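PDB 6K6R: thiosulfate sulfurtransferase RDL2, mitochondrial from Saccharomyces cerevisiae, which catalyses the transfer of sulfane sulfur from thiosulfate to cyanide, yielding thiocyanate and sulfite. Local coordinates for residues 73-81 with 111-122. Residues are numbered along the deposited sequence; the frame is centred on the assembly and turned at random.
Sequences VNSAPGALG and RAKTAEELARSY
Y122 lays its ring flat against the backbone at G81, whose CA sits 3.5 Å from the ring centroid and 10° off the normal, a CH-pi contact. S121 OG covers the opposite face, sandwiching the ring, while L80 CB lies 3.9 Å from ring atom CD2. One turn back along helix 111-121, L80 CD1 meets A119 CB at 3.7 Å, and both side chains reach on to strand 101-104. V73 CB faces A115 CB at 4.1 Å, and V73 CG1, between the backbone N and the carbonyl carbon, rests on R111 CB at 3.7 Å. In this rhodanese domain the helix follows the active-site loop of C106, seen here as a persulfide, and the loop after strand 69-70 runs along it, with no direct hydrogen bond between them. An alanine in place of Y122 would probably leave G81 and L80 without their aromatic cover and open a gap beside the loop. At the exposed rim L118 CD1 meets P77 CB at 3.7 Å and P77 O at 3.3 Å. The N74 end is looser, its amide 17° from the R111 guanidinium plane. Water 1 accepts from N74 N and R111 NH2, the latter also salt-bridged to E59.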
loop_
_atom_site.group_PDB
_atom_site.type_symbol
_atom_site.label_atom_id
_atom_site.label_comp_id
_atom_site.label_asym_id
_atom_site.label_seq_id
_atom_site.Cartn_x
_atom_site.Cartn_y
_atom_site.Cartn_z
ATOM N N VAL A 73 8.926 2.008 -2.379
ATOM C CA VAL A 73 9.118 3.449 -2.499
ATOM C C VAL A 73 10.594 3.792 -2.673
ATOM O O VAL A 73 10.945 4.694 -3.441
ATOM C CB VAL A 73 8.495 4.167 -1.285
ATOM C CG1 VAL A 73 8.991 3.558 0.019
ATOM C CG2 VAL A 73 8.781 5.661 -1.333
ATOM N N ASN A 74 11.483 3.076 -1.978
ATOM C CA ASN A 74 12.912 3.334 -2.118
ATOM C C ASN A 74 13.399 2.986 -3.520
ATOM O O ASN A 74 14.128 3.764 -4.146
ATOM C CB ASN A 74 13.698 2.546 -1.069
ATOM C CG ASN A 74 13.637 3.178 0.305
ATOM O OD1 ASN A 74 13.290 4.350 0.449
ATOM N ND2 ASN A 74 13.976 2.402 1.327
ATOM N N SER A 75 13.005 1.819 -4.031
ATOM C CA SER A 75 13.471 1.390 -5.346
ATOM C C SER A 75 12.822 2.205 -6.458
ATOM O O SER A 75 13.513 2.741 -7.331
ATOM C CB SER A 75 13.197 -0.102 -5.542
ATOM O OG SER A 75 14.063 -0.888 -4.743
ATOM N N ALA A 76 11.494 2.310 -6.446
ATOM C CA ALA A 76 10.739 2.965 -7.515
ATOM C C ALA A 76 9.786 3.994 -6.922
ATOM O O ALA A 76 8.580 3.741 -6.793
ATOM C CB ALA A 76 9.978 1.939 -8.357
ATOM N N PRO A 77 10.293 5.175 -6.555
ATOM C CA PRO A 77 9.401 6.225 -6.037
ATOM C C PRO A 77 8.486 6.820 -7.094
ATOM O O PRO A 77 7.412 7.321 -6.744
ATOM C CB PRO A 77 10.373 7.274 -5.484
ATOM C CG PRO A 77 11.637 7.052 -6.243
ATOM C CD PRO A 77 11.707 5.582 -6.530
ATOM N N GLY A 78 8.867 6.780 -8.368
ATOM C CA GLY A 78 8.006 7.270 -9.426
ATOM C C GLY A 78 7.156 6.181 -10.050
ATOM O O GLY A 78 6.687 6.325 -11.182
ATOM N N ALA A 79 6.943 5.089 -9.310
ATOM C CA ALA A 79 6.206 3.949 -9.850
ATOM C C ALA A 79 4.785 4.336 -10.240
ATOM O O ALA A 79 4.335 4.049 -11.355
ATOM C CB ALA A 79 6.190 2.811 -8.832
ATOM N N LEU A 80 4.060 4.993 -9.334
ATOM C CA LEU A 80 2.677 5.367 -9.606
ATOM C C LEU A 80 2.550 6.459 -10.661
ATOM O O LEU A 80 1.424 6.858 -10.977
ATOM C CB LEU A 80 1.988 5.801 -8.313
ATOM C CG LEU A 80 1.570 4.643 -7.403
ATOM C CD1 LEU A 80 1.119 5.150 -6.046
ATOM C CD2 LEU A 80 0.477 3.812 -8.062
ATOM N N GLY A 81 3.661 6.950 -11.201
ATOM C CA GLY A 81 3.660 7.835 -12.343
ATOM C C GLY A 81 4.023 7.164 -13.647
ATOM O O GLY A 81 4.103 7.843 -14.677
ATOM N N ARG A 111 8.965 5.930 4.979
ATOM C CA ARG A 111 8.722 5.309 3.680
ATOM C C ARG A 111 7.255 5.417 3.278
ATOM O O ARG A 111 6.938 5.880 2.176
ATOM C CB ARG A 111 9.170 3.848 3.703
ATOM C CG ARG A 111 10.659 3.656 3.472
ATOM C CD ARG A 111 11.168 2.400 4.159
ATOM N NE ARG A 111 11.400 1.316 3.209
ATOM C CZ ARG A 111 11.485 0.033 3.546
ATOM N NH1 ARG A 111 11.359 -0.333 4.813
ATOM N NH2 ARG A 111 11.699 -0.885 2.613
ATOM N N ALA A 112 6.344 4.990 4.157
ATOM C CA ALA A 112 4.924 5.039 3.824
ATOM C C ALA A 112 4.438 6.475 3.671
ATOM O O ALA A 112 3.615 6.769 2.797
ATOM C CB ALA A 112 4.107 4.310 4.888
ATOM N N LYS A 113 4.936 7.380 4.516
ATOM C CA LYS A 113 4.563 8.785 4.395
ATOM C C LYS A 113 5.009 9.357 3.055
ATOM O O LYS A 113 4.286 10.147 2.436
ATOM C CB LYS A 113 5.164 9.586 5.552
ATOM C CG LYS A 113 5.000 11.091 5.425
ATOM C CD LYS A 113 5.351 11.797 6.724
ATOM C CE LYS A 113 4.243 12.746 7.151
ATOM N NZ LYS A 113 4.240 13.996 6.342
ATOM N N THR A 114 6.192 8.958 2.584
ATOM C CA THR A 114 6.679 9.447 1.299
ATOM C C THR A 114 5.891 8.845 0.142
ATOM O O THR A 114 5.624 9.526 -0.855
ATOM C CB THR A 114 8.169 9.139 1.148
ATOM O OG1 THR A 114 8.850 9.446 2.372
ATOM C CG2 THR A 114 8.769 9.964 0.027
ATOM N N ALA A 115 5.509 7.571 0.255
ATOM C CA ALA A 115 4.771 6.924 -0.825
ATOM C C ALA A 115 3.375 7.515 -0.978
ATOM O O ALA A 115 2.897 7.705 -2.102
ATOM C CB ALA A 115 4.691 5.419 -0.577
ATOM N N GLU A 116 2.705 7.807 0.140
ATOM C CA GLU A 116 1.386 8.429 0.069
ATOM C C GLU A 116 1.467 9.812 -0.564
ATOM O O GLU A 116 0.628 10.171 -1.400
ATOM C CB GLU A 116 0.768 8.514 1.465
ATOM C CG GLU A 116 -0.711 8.878 1.476
ATOM C CD GLU A 116 -0.950 10.378 1.433
ATOM O OE1 GLU A 116 -0.064 11.136 1.883
ATOM O OE2 GLU A 116 -2.021 10.797 0.947
ATOM N N GLU A 117 2.467 10.605 -0.172
ATOM C CA GLU A 117 2.638 11.929 -0.761
ATOM C C GLU A 117 2.924 11.831 -2.254
ATOM O O GLU A 117 2.440 12.651 -3.043
ATOM C CB GLU A 117 3.762 12.676 -0.046
ATOM C CG GLU A 117 3.586 14.183 -0.012
ATOM C CD GLU A 117 4.783 14.892 0.587
ATOM O OE1 GLU A 117 5.572 14.232 1.298
ATOM O OE2 GLU A 117 4.936 16.108 0.348
ATOM N N LEU A 118 3.709 10.831 -2.660
ATOM C CA LEU A 118 3.977 10.639 -4.081
ATOM C C LEU A 118 2.723 10.192 -4.822
ATOM O O LEU A 118 2.503 10.585 -5.972
ATOM C CB LEU A 118 5.109 9.628 -4.268
ATOM C CG LEU A 118 6.512 10.156 -3.964
ATOM C CD1 LEU A 118 7.518 9.019 -3.913
ATOM C CD2 LEU A 118 6.925 11.197 -4.992
ATOM N N ALA A 119 1.886 9.374 -4.174
ATOM C CA ALA A 119 0.637 8.953 -4.801
ATOM C C ALA A 119 -0.264 10.146 -5.088
ATOM O O ALA A 119 -0.851 10.243 -6.172
ATOM C CB ALA A 119 -0.082 7.938 -3.912
ATOM N N ARG A 120 -0.383 11.069 -4.130
ATOM C CA ARG A 120 -1.181 12.269 -4.354
ATOM C C ARG A 120 -0.551 13.171 -5.406
ATOM O O ARG A 120 -1.264 13.918 -6.087
ATOM C CB ARG A 120 -1.372 13.030 -3.042
ATOM C CG ARG A 120 -2.481 12.475 -2.161
ATOM C CD ARG A 120 -2.781 13.396 -0.989
ATOM N NE ARG A 120 -1.736 13.348 0.029
ATOM C CZ ARG A 120 -1.016 14.398 0.411
ATOM N NH1 ARG A 120 -1.226 15.586 -0.140
ATOM N NH2 ARG A 120 -0.086 14.261 1.346
ATOM N N SER A 121 0.774 13.118 -5.557
ATOM C CA SER A 121 1.441 13.884 -6.601
ATOM C C SER A 121 1.180 13.327 -7.994
ATOM O O SER A 121 1.487 14.006 -8.979
ATOM C CB SER A 121 2.948 13.931 -6.338
ATOM O OG SER A 121 3.578 12.726 -6.742
ATOM N N TYR A 122 0.626 12.119 -8.102
ATOM C CA TYR A 122 0.343 11.495 -9.387
ATOM C C TYR A 122 -1.149 11.379 -9.672
ATOM O O TYR A 122 -1.539 10.641 -10.582
ATOM C CB TYR A 122 0.996 10.113 -9.459
ATOM C CG TYR A 122 2.501 10.156 -9.585
ATOM C CD1 TYR A 122 3.113 10.921 -10.569
ATOM C CD2 TYR A 122 3.311 9.435 -8.718
ATOM C CE1 TYR A 122 4.488 10.965 -10.688
ATOM C CE2 TYR A 122 4.688 9.474 -8.827
ATOM C CZ TYR A 122 5.270 10.241 -9.814
ATOM O OH TYR A 122 6.640 10.284 -9.929
HETATM O O HOH W 1 11.249 0.851 0.255
#